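Type I site-specific restriction-modification system, R (Restriction) subunit (Vibrio vulnificus, PDB 3H1T) probably couples ATP hydrolysis to DNA translocation and cuts DNA as the restriction subunit of a type I enzyme, represented here by its larger N-terminal fragment. Local coordinates at residues Thr55-Arg60 with Ile366-Leu371; Asp514-Lys519 with Arg542-Tyr547; Arg378-Val383 with Glu577-Ile582; Ile443-Asp448 with Lys519-Ala524; Lys198-Ile203 with Arg351-Pro356. One frame throughout, in Å; residues are numbered along the deposited sequence.

Contact 1 of 5, residues Thr55-Arg60 with Ile366-Leu371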
# COMPACT_ATOMS: atom_id res chain seq x y z
N THR A 55 -14.36 7.45 -11.84
CA THR A 55 -14.34 7.37 -10.39
C THR A 55 -13.22 6.39 -10.09
O THR A 55 -13.23 5.26 -10.58
CB THR A 55 -15.68 6.84 -9.84
OG1 THR A 55 -16.74 7.65 -10.34
CG2 THR A 55 -15.70 6.91 -8.33
N PHE A 56 -12.24 6.82 -9.30
CA PHE A 56 -11.11 5.96 -9.02
C PHE A 56 -10.77 5.83 -7.54
O PHE A 56 -9.73 5.27 -7.20
CB PHE A 56 -9.88 6.48 -9.78
CG PHE A 56 -9.54 7.92 -9.45
CD1 PHE A 56 -10.20 8.96 -10.09
CD2 PHE A 56 -8.58 8.22 -8.50
CE1 PHE A 56 -9.91 10.28 -9.78
CE2 PHE A 56 -8.27 9.54 -8.18
CZ PHE A 56 -8.94 10.57 -8.82
N THR A 57 -11.63 6.35 -6.68
CA THR A 57 -11.43 6.28 -5.24
C THR A 57 -12.68 5.67 -4.59
O THR A 57 -13.72 5.57 -5.24
CB THR A 57 -11.14 7.69 -4.69
OG1 THR A 57 -9.72 7.87 -4.61
CG2 THR A 57 -11.77 7.90 -3.33
N ASP A 58 -12.57 5.21 -3.35
CA ASP A 58 -13.71 4.60 -2.67
C ASP A 58 -14.36 5.47 -1.61
O ASP A 58 -15.39 5.09 -1.07
CB ASP A 58 -13.33 3.27 -2.03
CG ASP A 58 -13.31 2.14 -3.02
OD1 ASP A 58 -13.72 2.36 -4.19
OD2 ASP A 58 -12.90 1.02 -2.64
N GLY A 59 -13.77 6.63 -1.33
CA GLY A 59 -14.36 7.50 -0.33
C GLY A 59 -13.73 7.36 1.04
O GLY A 59 -13.75 6.29 1.65
N ARG A 60 -13.17 8.44 1.55
CA ARG A 60 -12.54 8.39 2.85
C ARG A 60 -13.55 8.00 3.92
O ARG A 60 -14.65 8.54 3.97
CB ARG A 60 -11.90 9.73 3.22
CG ARG A 60 -11.04 9.65 4.46
CD ARG A 60 -10.97 10.98 5.17
NE ARG A 60 -9.62 11.53 5.24
CZ ARG A 60 -8.73 11.23 6.16
NH1 ARG A 60 -9.03 10.38 7.13
NH2 ARG A 60 -7.53 11.79 6.13
N ILE A 366 -5.69 6.05 3.19
CA ILE A 366 -6.84 6.38 4.02
C ILE A 366 -7.72 7.39 3.30
O ILE A 366 -8.94 7.27 3.29
CB ILE A 366 -6.47 7.01 5.39
CG1 ILE A 366 -5.64 6.05 6.24
CG2 ILE A 366 -7.75 7.35 6.16
CD1 ILE A 366 -5.08 6.69 7.48
N ASP A 367 -7.10 8.39 2.69
CA ASP A 367 -7.88 9.39 2.00
C ASP A 367 -8.65 8.83 0.80
O ASP A 367 -9.69 9.37 0.44
CB ASP A 367 -7.02 10.56 1.53
CG ASP A 367 -7.86 11.76 1.16
OD1 ASP A 367 -8.67 12.17 2.02
OD2 ASP A 367 -7.73 12.29 0.04
N ASP A 368 -8.14 7.76 0.20
CA ASP A 368 -8.81 7.19 -0.96
C ASP A 368 -9.85 6.15 -0.56
O ASP A 368 -10.57 5.63 -1.42
CB ASP A 368 -7.79 6.54 -1.90
CG ASP A 368 -6.89 7.56 -2.59
OD1 ASP A 368 -7.15 8.78 -2.52
OD2 ASP A 368 -5.91 7.13 -3.22
N GLY A 369 -9.93 5.85 0.73
CA GLY A 369 -10.88 4.87 1.21
C GLY A 369 -10.39 3.44 0.99
O GLY A 369 -11.18 2.50 0.99
N PHE A 370 -9.08 3.27 0.82
CA PHE A 370 -8.50 1.96 0.58
C PHE A 370 -7.79 1.35 1.78
O PHE A 370 -7.45 0.17 1.77
CB PHE A 370 -7.53 2.03 -0.60
CG PHE A 370 -8.20 2.19 -1.92
CD1 PHE A 370 -9.26 1.36 -2.29
CD2 PHE A 370 -7.76 3.15 -2.83
CE1 PHE A 370 -9.88 1.49 -3.54
CE2 PHE A 370 -8.36 3.29 -4.09
CZ PHE A 370 -9.42 2.46 -4.45
N LEU A 371 -7.54 2.17 2.79
CA LEU A 371 -6.90 1.72 4.01
C LEU A 371 -7.74 2.31 5.13
O LEU A 371 -8.43 3.31 4.92
CB LEU A 371 -5.45 2.20 4.09
CG LEU A 371 -4.44 1.58 3.13
CD1 LEU A 371 -3.07 2.18 3.42
CD2 LEU A 371 -4.40 0.06 3.30
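Asp58 and Gly59 close over the end of helix 362-368, where the carbonyl of Asp368 takes up both of their amides. The bond from Asp58 N to Asp368 O is short, 2.8 Å, and the nitrogen sits nearly along the C=O axis (C=O...N 163°), while Gly59 N adds a weak second bond to the same oxygen. Packing is tightest here: Thr57 CG2 presses on Asp368 O at 3.2 Å, and Gly59 O makes a CA-H...O contact with Gly369 CA, also at 3.2 Å. Having no CB, Gly369 leaves room for that carbonyl; its positive phi closes a Schellman motif.

The outer side is looser. The exposed Asp58 side chain crosses Phe370, with OD2 3.2 Å from CE1 and the carboxylate plane turned 57° from the ring; Phe56 O approaches the edge of that ring. Arg60 is partly exposed. Its CG, anti to the backbone N (chi1 -170°), rests 3.4 Å from Ile366 O. Farther out, Arg60 NE and Asp367 OD1 form a salt bridge whose hydrogen bond is weak, 3.4 Å, the two flat groups steeply inclined. Each charge has a stronger partner elsewhere: Arg60 pairs with Glu575 and Asp367 with Lys74.

Asp368 is also held by Lys74, Tyr181 and Tyr360. The contact thus fixes the turn between strands 49-55 and 61-64 against the end of helix 362-368, with Phe56 reaching back to helix 104-114.

Contact 2 of 5, residues Asp514-Lys519 with Arg542-Tyr547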
# COMPACT_ATOMS: atom_id res chain seq x y z
N ASP A 514 -2.02 -11.36 8.81
CA ASP A 514 -2.81 -10.78 7.74
C ASP A 514 -4.23 -11.05 8.19
O ASP A 514 -4.83 -12.04 7.79
CB ASP A 514 -2.57 -11.43 6.38
CG ASP A 514 -3.44 -10.80 5.29
OD1 ASP A 514 -3.64 -9.56 5.32
OD2 ASP A 514 -3.93 -11.53 4.40
N ALA A 515 -4.75 -10.18 9.05
CA ALA A 515 -6.10 -10.34 9.57
C ALA A 515 -6.86 -9.03 9.39
O ALA A 515 -6.74 -8.11 10.21
CB ALA A 515 -6.03 -10.69 11.03
N PRO A 516 -7.65 -8.92 8.31
CA PRO A 516 -8.41 -7.70 8.06
C PRO A 516 -9.41 -7.24 9.14
O PRO A 516 -9.58 -6.04 9.34
CB PRO A 516 -9.08 -7.99 6.71
CG PRO A 516 -9.20 -9.49 6.70
CD PRO A 516 -7.84 -9.88 7.21
N THR A 517 -10.07 -8.16 9.83
CA THR A 517 -11.01 -7.74 10.86
C THR A 517 -10.35 -7.36 12.19
O THR A 517 -11.03 -7.23 13.21
CB THR A 517 -12.06 -8.80 11.14
OG1 THR A 517 -11.42 -10.07 11.29
CG2 THR A 517 -13.06 -8.88 10.00
N CYS A 518 -9.03 -7.19 12.19
CA CYS A 518 -8.33 -6.78 13.41
C CYS A 518 -8.79 -5.35 13.72
O CYS A 518 -8.64 -4.44 12.90
CB CYS A 518 -6.81 -6.82 13.21
SG CYS A 518 -5.87 -6.34 14.68
N LYS A 519 -9.34 -5.16 14.92
CA LYS A 519 -9.87 -3.87 15.31
C LYS A 519 -9.07 -3.12 16.38
O LYS A 519 -9.25 -1.92 16.54
CB LYS A 519 -11.32 -4.03 15.78
CG LYS A 519 -12.27 -4.53 14.68
CD LYS A 519 -13.70 -4.65 15.21
CE LYS A 519 -14.72 -4.80 14.08
NZ LYS A 519 -16.05 -4.24 14.50
N ARG A 542 -6.09 -2.58 7.26
CA ARG A 542 -6.85 -3.25 6.21
C ARG A 542 -8.36 -3.03 6.40
O ARG A 542 -8.87 -3.08 7.52
CB ARG A 542 -6.51 -4.74 6.25
CG ARG A 542 -6.79 -5.48 4.97
CD ARG A 542 -5.55 -5.57 4.10
NE ARG A 542 -5.46 -6.84 3.39
CZ ARG A 542 -6.32 -7.24 2.46
NH1 ARG A 542 -7.34 -6.46 2.11
NH2 ARG A 542 -6.17 -8.41 1.86
N LEU A 543 -9.08 -2.78 5.31
CA LEU A 543 -10.53 -2.57 5.37
C LEU A 543 -11.36 -3.81 5.06
O LEU A 543 -10.98 -4.65 4.23
CB LEU A 543 -10.95 -1.44 4.42
CG LEU A 543 -10.78 0.03 4.77
CD1 LEU A 543 -11.06 0.88 3.55
CD2 LEU A 543 -11.72 0.42 5.90
N ARG A 544 -12.50 -3.92 5.74
CA ARG A 544 -13.42 -5.04 5.57
C ARG A 544 -14.81 -4.59 6.00
O ARG A 544 -15.40 -5.12 6.94
CB ARG A 544 -12.98 -6.23 6.42
CG ARG A 544 -12.47 -7.40 5.62
CD ARG A 544 -13.46 -7.82 4.53
NE ARG A 544 -12.94 -8.89 3.69
CZ ARG A 544 -13.57 -9.41 2.64
NH1 ARG A 544 -14.76 -8.95 2.29
NH2 ARG A 544 -13.01 -10.40 1.95
N GLU A 545 -15.30 -3.57 5.29
CA GLU A 545 -16.62 -2.98 5.51
C GLU A 545 -17.60 -4.13 5.54
O GLU A 545 -18.62 -4.11 6.23
CB GLU A 545 -16.90 -2.06 4.34
CG GLU A 545 -18.26 -1.43 4.24
CD GLU A 545 -18.28 -0.34 3.18
OE1 GLU A 545 -17.69 -0.55 2.09
OE2 GLU A 545 -18.87 0.73 3.42
N ASP A 546 -17.25 -5.13 4.74
CA ASP A 546 -18.00 -6.37 4.58
C ASP A 546 -18.34 -6.95 5.95
O ASP A 546 -19.49 -7.28 6.24
CB ASP A 546 -17.11 -7.33 3.77
CG ASP A 546 -17.88 -8.45 3.14
OD1 ASP A 546 -19.05 -8.24 2.77
OD2 ASP A 546 -17.30 -9.55 2.98
N TYR A 547 -17.32 -7.04 6.80
CA TYR A 547 -17.43 -7.59 8.14
C TYR A 547 -17.36 -6.53 9.25
O TYR A 547 -16.77 -6.77 10.30
CB TYR A 547 -16.32 -8.63 8.33
CG TYR A 547 -16.66 -9.92 7.63
CD1 TYR A 547 -17.45 -10.88 8.27
CD2 TYR A 547 -16.28 -10.16 6.31
CE1 TYR A 547 -17.87 -12.02 7.62
CE2 TYR A 547 -16.70 -11.31 5.64
CZ TYR A 547 -17.50 -12.23 6.30
OH TYR A 547 -17.97 -13.34 5.64
O HOH W 1 -6.22 -5.08 9.42
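Pro516 packs its ring carbons against the aliphatic parts of two arginines. Pro516 CB sits 3.6 Å from Arg544 CG and 3.8 Å from Arg542 CG, with the Pro516 and Arg544 side chains side by side and pointing the same way. A second apolar touch joins Thr517 CG2 to Tyr547 CB at 3.7 Å; CG2 stands anti to the carbonyl carbon of Thr517 (chi1 47° for OG1).

The ion pair across the contact is long. Asp514 OD1 and Arg542 NE are 3.8 Å apart; the planes of carboxylate and guanidinium are inclined by 23°, with OD1 oblique to the guanidinium. Arg544 turns to its own segment, its NH1 bridging to Asp546 OD2 at 2.7 Å, and Tyr547 OH goes to Glu496.

Polar backbone groups meet through third parties. A water is bonded to Ala515 O at 3.2 Å and weakly to Arg542 N. Lys549 NZ donates to the carbonyls of Pro516, Cys518 and Arg542; Pro516 O and Arg542 O are two acceptors 3.5 Å apart, whose repulsion the ammonium would offset.

In sequence, Asp514 lies in a GVDAP stretch and Arg542 ends QIVGRGTR. The arrangement is consistent with motifs V and VI coming together in the second RecA-like domain of a superfamily 2 helicase.

Contact 3 of 5, residues Arg378-Val383 with Glu577-Ile582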
# COMPACT_ATOMS: atom_id res chain seq x y z
N ARG A 378 -3.36 6.88 24.04
CA ARG A 378 -2.06 6.82 24.70
C ARG A 378 -2.38 6.61 26.18
O ARG A 378 -3.23 7.31 26.75
CB ARG A 378 -1.32 8.14 24.45
CG ARG A 378 0.17 8.16 24.73
CD ARG A 378 0.93 8.95 23.65
NE ARG A 378 0.21 10.14 23.17
CZ ARG A 378 -0.09 11.18 23.94
NH1 ARG A 378 0.26 11.19 25.22
NH2 ARG A 378 -0.76 12.22 23.44
N VAL A 379 -1.72 5.65 26.81
CA VAL A 379 -1.95 5.38 28.22
C VAL A 379 -0.65 5.47 28.98
O VAL A 379 0.26 4.67 28.76
CB VAL A 379 -2.51 3.98 28.44
CG1 VAL A 379 -2.88 3.80 29.91
CG2 VAL A 379 -3.72 3.77 27.54
N ILE A 380 -0.54 6.44 29.88
CA ILE A 380 0.68 6.57 30.65
C ILE A 380 0.45 6.23 32.12
O ILE A 380 -0.61 6.51 32.70
CB ILE A 380 1.29 8.00 30.53
CG1 ILE A 380 2.66 8.03 31.21
CG2 ILE A 380 0.39 9.01 31.23
CD1 ILE A 380 3.71 7.18 30.54
N SER A 381 1.46 5.62 32.72
CA SER A 381 1.40 5.24 34.12
C SER A 381 1.60 6.48 35.01
O SER A 381 2.48 7.31 34.75
CB SER A 381 2.47 4.18 34.42
OG SER A 381 2.32 3.06 33.55
N GLU A 382 0.78 6.60 36.05
CA GLU A 382 0.82 7.74 36.97
C GLU A 382 2.20 8.13 37.47
O GLU A 382 2.51 9.32 37.56
CB GLU A 382 -0.06 7.46 38.18
CG GLU A 382 -0.43 8.68 38.99
CD GLU A 382 -1.19 8.31 40.25
OE1 GLU A 382 -1.43 7.09 40.46
OE2 GLU A 382 -1.55 9.22 41.03
N VAL A 383 3.03 7.16 37.80
CA VAL A 383 4.35 7.50 38.32
C VAL A 383 5.02 8.54 37.44
O VAL A 383 5.83 9.34 37.90
CB VAL A 383 5.22 6.24 38.46
CG1 VAL A 383 4.44 5.16 39.17
CG2 VAL A 383 5.71 5.77 37.09
N GLU A 577 -7.21 11.36 19.06
CA GLU A 577 -5.99 11.06 19.78
C GLU A 577 -6.11 11.60 21.18
O GLU A 577 -6.20 12.82 21.38
CB GLU A 577 -4.77 11.70 19.11
CG GLU A 577 -3.46 11.41 19.86
CD GLU A 577 -2.25 12.14 19.28
OE1 GLU A 577 -2.31 12.64 18.14
OE2 GLU A 577 -1.22 12.22 19.99
N ASP A 578 -6.15 10.70 22.16
CA ASP A 578 -6.19 11.13 23.54
C ASP A 578 -5.22 10.33 24.39
O ASP A 578 -4.68 9.32 23.95
CB ASP A 578 -7.62 11.08 24.13
CG ASP A 578 -8.39 9.84 23.74
OD1 ASP A 578 -7.82 8.73 23.77
OD2 ASP A 578 -9.59 9.98 23.44
N GLU A 579 -5.01 10.82 25.60
CA GLU A 579 -4.08 10.24 26.54
C GLU A 579 -4.77 10.13 27.89
O GLU A 579 -5.54 11.01 28.27
CB GLU A 579 -2.87 11.17 26.60
CG GLU A 579 -1.93 10.97 27.73
CD GLU A 579 -1.02 12.15 27.91
OE1 GLU A 579 -0.38 12.57 26.93
OE2 GLU A 579 -0.95 12.68 29.04
N VAL A 580 -4.52 9.03 28.59
CA VAL A 580 -5.12 8.84 29.91
C VAL A 580 -4.04 8.39 30.87
O VAL A 580 -3.08 7.72 30.47
CB VAL A 580 -6.24 7.77 29.89
CG1 VAL A 580 -7.42 8.27 29.08
CG2 VAL A 580 -5.71 6.48 29.33
N VAL A 581 -4.16 8.81 32.12
CA VAL A 581 -3.20 8.43 33.15
C VAL A 581 -3.78 7.23 33.88
O VAL A 581 -4.98 7.15 34.14
CB VAL A 581 -2.95 9.58 34.11
CG1 VAL A 581 -2.08 9.12 35.28
CG2 VAL A 581 -2.25 10.71 33.38
N ILE A 582 -2.93 6.29 34.24
CA ILE A 582 -3.43 5.09 34.88
C ILE A 582 -2.60 4.76 36.12
O ILE A 582 -1.39 5.03 36.13
CB ILE A 582 -3.40 3.97 33.79
CG1 ILE A 582 -4.80 3.83 33.18
CG2 ILE A 582 -2.77 2.71 34.30
CD1 ILE A 582 -5.60 2.69 33.73
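A parallel beta pair in the sheet of the C-terminal helicase domain joins Arg378-Ser381 to Glu579-Ile582, the strand axes 27° apart. Five backbone hydrogen bonds alternate between the strands, from Arg378 N to Asp578 O (2.8 Å) up to Glu382 N to Ile582 O (2.7 Å), the last reaching just beyond strand 374-381.

On one face Val379 carries the packing: its CG2 meets Val580 CG2 and its CG1 meets Ile582 CG1, both at 3.8 Å. His428 of helix 422-436 covers Val379 and Ile582 there. On the other face Ile380 and Val581 lie side by side, touching through their CG2 methyls at 3.8 Å, and Val581 CG1 continues to Glu382 CA at 3.6 Å.

Arg378 shares that second face, its chain bent at chi2 and chi3, and its guanidinium meets two glutamates at its edge. Glu577 OE2 lies in the guanidinium plane, making a weak bond with Arg378 NH2 (3.5 Å, 168°). The salt bridge of NH1 to Glu579 OE1 is modelled too short for its details to be trusted.

The shared positive charge probably keeps both carboxylates ionised and eases their mutual repulsion; the buried NE of Arg378, however, has no partner in the model.

Contact 4 of 5, residues Ile443-Asp448 with Lys519-Ala524; sequences IVFCVD and KNVVLA
The Phe445 ring lies on the sheet face with Val521 and Leu523, and the carbonyl oxygen of Val522 is at its edge, 3.7 Å from Phe445 CD2. Val521 CG1 approaches Phe445 CE2 from an oblique direction at 4.4 Å. CG stands beside the backbone N, anti to the carbonyl carbon (chi1 -69°), and the ring packs with Ile536 of helix 530-537 and with Arg525 and Arg539. The other flat group, the Asn520 amide, leads away from Ile443-Asp448: its ND2 bonds back to Thr442 OG1, one residue earlier on the same strand, and its OD1 takes Asn553 ND2.

Between these groups the backbones run parallel, their axes 16° apart. Ile443 N reaches Asn520 O at 3.1 Å, and Ile443 O accepts from Val522 N at 2.8 Å. Phe445 N then bonds to Val522 O at 2.8 Å, nearly straight (171°), and its own carbonyl receives Ala524 N.

On the face away from Phe445, Val444 and Val522 lie side by side and point the same way. Val444 CG2 meets Val522 CB at 3.8 Å, and Ala524 CB rests 3.5 Å from Phe445 O. Leu429 of helix 422-436 packs on both valines, and Met455 of helix 449-462 on Cys446 and Ala524.

Strands 441-446 and 518-524 are neighbours inside the sheet, flanked by helices 422-436 and 449-462 on one face and by 530-537 on the other, as in a RecA-like fold, here the second of the helicase.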
# COMPACT_ATOMS: atom_id res chain seq x y z
N ILE A 443 -4.58 -7.60 18.83
CA ILE A 443 -3.22 -8.14 18.82
C ILE A 443 -2.40 -7.32 19.81
O ILE A 443 -2.38 -6.10 19.73
CB ILE A 443 -2.54 -8.03 17.42
CG1 ILE A 443 -3.33 -8.82 16.37
CG2 ILE A 443 -1.12 -8.64 17.49
CD1 ILE A 443 -2.80 -8.65 14.97
N VAL A 444 -1.71 -7.98 20.73
CA VAL A 444 -0.91 -7.25 21.72
C VAL A 444 0.57 -7.54 21.55
O VAL A 444 1.01 -8.68 21.70
CB VAL A 444 -1.34 -7.61 23.17
CG1 VAL A 444 -0.57 -6.75 24.19
CG2 VAL A 444 -2.82 -7.40 23.34
N PHE A 445 1.33 -6.51 21.23
CA PHE A 445 2.76 -6.66 21.02
C PHE A 445 3.56 -6.47 22.30
O PHE A 445 3.72 -5.35 22.79
CB PHE A 445 3.22 -5.67 19.95
CG PHE A 445 2.70 -6.00 18.58
CD1 PHE A 445 3.38 -6.90 17.77
CD2 PHE A 445 1.50 -5.46 18.13
CE1 PHE A 445 2.86 -7.27 16.53
CE2 PHE A 445 0.98 -5.82 16.89
CZ PHE A 445 1.66 -6.73 16.09
N CYS A 446 4.08 -7.58 22.82
CA CYS A 446 4.84 -7.56 24.06
C CYS A 446 6.35 -7.52 23.87
O CYS A 446 6.85 -7.63 22.74
CB CYS A 446 4.43 -8.77 24.90
SG CYS A 446 2.61 -8.91 25.09
N VAL A 447 7.07 -7.38 24.97
CA VAL A 447 8.53 -7.30 24.98
C VAL A 447 9.26 -8.55 24.48
O VAL A 447 10.14 -8.45 23.64
CB VAL A 447 9.02 -6.94 26.39
CG1 VAL A 447 10.54 -6.84 26.41
CG2 VAL A 447 8.38 -5.62 26.83
N ASP A 448 8.92 -9.71 25.01
CA ASP A 448 9.52 -10.97 24.55
C ASP A 448 8.48 -12.07 24.66
O ASP A 448 7.37 -11.82 25.13
CB ASP A 448 10.76 -11.35 25.36
CG ASP A 448 10.64 -10.97 26.83
OD1 ASP A 448 9.59 -11.28 27.46
OD2 ASP A 448 11.60 -10.37 27.35
N LYS A 519 -9.34 -5.16 14.92
CA LYS A 519 -9.87 -3.87 15.31
C LYS A 519 -9.07 -3.12 16.38
O LYS A 519 -9.25 -1.92 16.54
CB LYS A 519 -11.32 -4.03 15.78
CG LYS A 519 -12.27 -4.53 14.68
CD LYS A 519 -13.70 -4.65 15.21
CE LYS A 519 -14.72 -4.80 14.08
NZ LYS A 519 -16.05 -4.24 14.50
N ASN A 520 -8.19 -3.82 17.10
CA ASN A 520 -7.36 -3.19 18.13
C ASN A 520 -5.91 -3.60 17.97
O ASN A 520 -5.60 -4.78 17.89
CB ASN A 520 -7.78 -3.59 19.56
CG ASN A 520 -9.17 -3.14 19.93
OD1 ASN A 520 -9.59 -2.02 19.62
ND2 ASN A 520 -9.89 -4.00 20.63
N VAL A 521 -5.02 -2.63 17.94
CA VAL A 521 -3.59 -2.89 17.83
C VAL A 521 -3.00 -2.36 19.13
O VAL A 521 -3.03 -1.16 19.39
CB VAL A 521 -2.97 -2.17 16.60
CG1 VAL A 521 -1.45 -2.20 16.69
CG2 VAL A 521 -3.42 -2.85 15.30
N VAL A 522 -2.46 -3.26 19.95
CA VAL A 522 -1.93 -2.87 21.25
C VAL A 522 -0.40 -2.90 21.46
O VAL A 522 0.25 -3.92 21.22
CB VAL A 522 -2.59 -3.74 22.34
CG1 VAL A 522 -2.24 -3.22 23.72
CG2 VAL A 522 -4.11 -3.74 22.14
N LEU A 523 0.14 -1.79 21.94
CA LEU A 523 1.58 -1.66 22.18
C LEU A 523 2.03 -1.85 23.63
O LEU A 523 1.72 -1.04 24.51
CB LEU A 523 2.04 -0.28 21.70
CG LEU A 523 1.95 0.07 20.22
CD1 LEU A 523 2.42 1.51 20.01
CD2 LEU A 523 2.82 -0.87 19.43
N ALA A 524 2.78 -2.92 23.89
CA ALA A 524 3.27 -3.18 25.24
C ALA A 524 4.72 -3.56 25.14
O ALA A 524 5.20 -4.45 25.83
CB ALA A 524 2.48 -4.31 25.88

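Contact 5 of 5, residues Lys198-Ile203 with Arg351-Pro356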
# COMPACT_ATOMS: atom_id res chain seq x y z
N LYS A 198 17.27 1.67 -16.39
CA LYS A 198 17.53 1.89 -14.97
C LYS A 198 17.59 0.52 -14.33
O LYS A 198 16.56 -0.11 -14.09
CB LYS A 198 16.41 2.73 -14.33
CG LYS A 198 16.65 4.22 -14.39
CD LYS A 198 15.36 5.03 -14.39
CE LYS A 198 15.33 5.94 -15.61
NZ LYS A 198 16.73 6.20 -16.07
N LYS A 199 18.80 0.05 -14.06
CA LYS A 199 19.01 -1.26 -13.47
C LYS A 199 18.72 -1.34 -11.98
O LYS A 199 18.99 -2.36 -11.35
CB LYS A 199 20.45 -1.71 -13.76
CG LYS A 199 20.71 -2.11 -15.22
CD LYS A 199 22.12 -1.78 -15.65
CE LYS A 199 22.30 -0.27 -15.81
NZ LYS A 199 23.70 0.12 -16.20
N ARG A 200 18.13 -0.30 -11.39
CA ARG A 200 17.90 -0.34 -9.95
C ARG A 200 16.76 0.64 -9.58
O ARG A 200 17.00 1.85 -9.52
CB ARG A 200 19.23 0.07 -9.27
CG ARG A 200 19.57 -0.54 -7.89
CD ARG A 200 20.31 -1.90 -7.95
NE ARG A 200 21.77 -1.84 -8.10
CZ ARG A 200 22.63 -1.30 -7.22
NH1 ARG A 200 22.19 -0.73 -6.11
NH2 ARG A 200 23.94 -1.35 -7.45
N SER A 201 15.54 0.15 -9.34
CA SER A 201 14.42 1.05 -8.98
C SER A 201 13.69 0.72 -7.67
O SER A 201 13.57 -0.45 -7.29
CB SER A 201 13.35 1.08 -10.08
OG SER A 201 13.89 1.09 -11.39
N LEU A 202 13.17 1.75 -7.01
CA LEU A 202 12.46 1.55 -5.76
C LEU A 202 10.99 2.02 -5.80
O LEU A 202 10.66 3.03 -6.44
CB LEU A 202 13.18 2.26 -4.62
CG LEU A 202 12.67 1.98 -3.20
CD1 LEU A 202 12.71 0.47 -2.93
CD2 LEU A 202 13.52 2.74 -2.18
N ILE A 203 10.12 1.27 -5.13
CA ILE A 203 8.70 1.59 -5.05
C ILE A 203 8.29 1.50 -3.59
O ILE A 203 8.54 0.48 -2.95
CB ILE A 203 7.83 0.58 -5.82
CG1 ILE A 203 8.34 0.44 -7.25
CG2 ILE A 203 6.39 1.04 -5.81
CD1 ILE A 203 7.75 -0.73 -7.99
N ARG A 351 19.64 4.17 -0.52
CA ARG A 351 20.97 4.42 -1.07
C ARG A 351 21.28 3.39 -2.15
O ARG A 351 21.84 3.71 -3.19
CB ARG A 351 22.03 4.35 0.04
CG ARG A 351 22.09 5.59 0.91
CD ARG A 351 22.87 5.36 2.20
NE ARG A 351 22.98 6.57 3.00
CZ ARG A 351 22.96 6.60 4.33
NH1 ARG A 351 22.83 5.45 5.00
NH2 ARG A 351 23.07 7.75 4.99
N TYR A 352 20.91 2.15 -1.90
CA TYR A 352 21.15 1.10 -2.87
C TYR A 352 20.20 1.18 -4.07
O TYR A 352 20.65 1.13 -5.21
CB TYR A 352 21.03 -0.28 -2.20
CG TYR A 352 21.36 -1.44 -3.11
CD1 TYR A 352 20.39 -2.00 -3.93
CD2 TYR A 352 22.65 -1.97 -3.14
CE1 TYR A 352 20.70 -3.07 -4.78
CE2 TYR A 352 22.97 -3.04 -3.98
CZ TYR A 352 22.00 -3.58 -4.80
OH TYR A 352 22.35 -4.60 -5.66
N PHE A 353 18.90 1.33 -3.83
CA PHE A 353 17.93 1.40 -4.92
C PHE A 353 17.67 2.81 -5.43
O PHE A 353 17.12 2.99 -6.51
CB PHE A 353 16.61 0.75 -4.52
CG PHE A 353 16.71 -0.73 -4.29
CD1 PHE A 353 16.77 -1.61 -5.37
CD2 PHE A 353 16.71 -1.25 -3.00
CE1 PHE A 353 16.83 -3.00 -5.16
CE2 PHE A 353 16.78 -2.63 -2.77
CZ PHE A 353 16.84 -3.51 -3.86
N GLY A 354 18.04 3.81 -4.64
CA GLY A 354 17.82 5.18 -5.06
C GLY A 354 16.45 5.68 -4.65
O GLY A 354 15.70 4.97 -3.99
N ASN A 355 16.11 6.90 -5.04
CA ASN A 355 14.82 7.44 -4.68
C ASN A 355 13.69 6.73 -5.41
O ASN A 355 13.81 6.38 -6.58
CB ASN A 355 14.77 8.93 -4.93
CG ASN A 355 15.60 9.70 -3.94
OD1 ASN A 355 15.63 9.38 -2.75
ND2 ASN A 355 16.27 10.75 -4.42
N PRO A 356 12.57 6.51 -4.70
CA PRO A 356 11.39 5.84 -5.23
C PRO A 356 10.81 6.45 -6.50
O PRO A 356 10.80 7.67 -6.66
CB PRO A 356 10.41 5.90 -4.05
CG PRO A 356 10.81 7.19 -3.34
CD PRO A 356 12.31 7.08 -3.36
O HOH W 2 14.52 4.14 -7.80
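Arg200 lays its guanidinium flat on the Tyr352 ring, the planes 26° apart and the centres separated by 3.6 Å. This is a cation-pi stack, with CZ 21° off the ring normal and NH1 above the middle of the ring. The chain bends at chi2 and chi3, and Arg200 CD also rests on the ring, 3.4 Å from Tyr352 CE1. The ring is held at its far end by Tyr352 OH bonding to Gln334. Arg200 CG also brushes Phe353 CD1 at 3.9 Å.

Next, Ser201 O comes obliquely to Phe353 CD1, 3.9 Å away. Leu202 then packs CB on Phe353 CB at 3.7 Å and sets CD2 3.6 Å from Gly354 O. Its amide donates to a water at 2.9 Å, which in turn donates to Phe353 O and Asn355 O, tying the turn to the strand. Leu202 O ends the approach with a CA-H...O contact from Pro356 CA, 3.1 Å.

Strand 200-205 leads into the ATGTGKT P-loop sequence of the first RecA-like domain; the chain leaving helix 347-352 runs beside it and on into the parallel edge strand 358-360.

How the contacts relate
Contacts 3 and 4 lie in one sheet, that of the second RecA-like domain, but contact 4 is its buried apolar interior, while contact 3, partly buried, lies farther out and adds a salt-bridge network. Contact 2 meets contact 4 at Lys519 and through Cys518 SG on Ile443 CD1 (3.8 Å), yet it is a surface contact with a long ion pair and a bridging water. Contact 1 is buried like contact 4 but rich in charge; it packs against contact 2 where Gly369 and Phe370 meet Leu543. Contact 5, also partly buried, belongs to the first RecA-like domain, about 33 Å from contact 4 between centres, and combines cation-pi stacking, apolar packing and a bridging water.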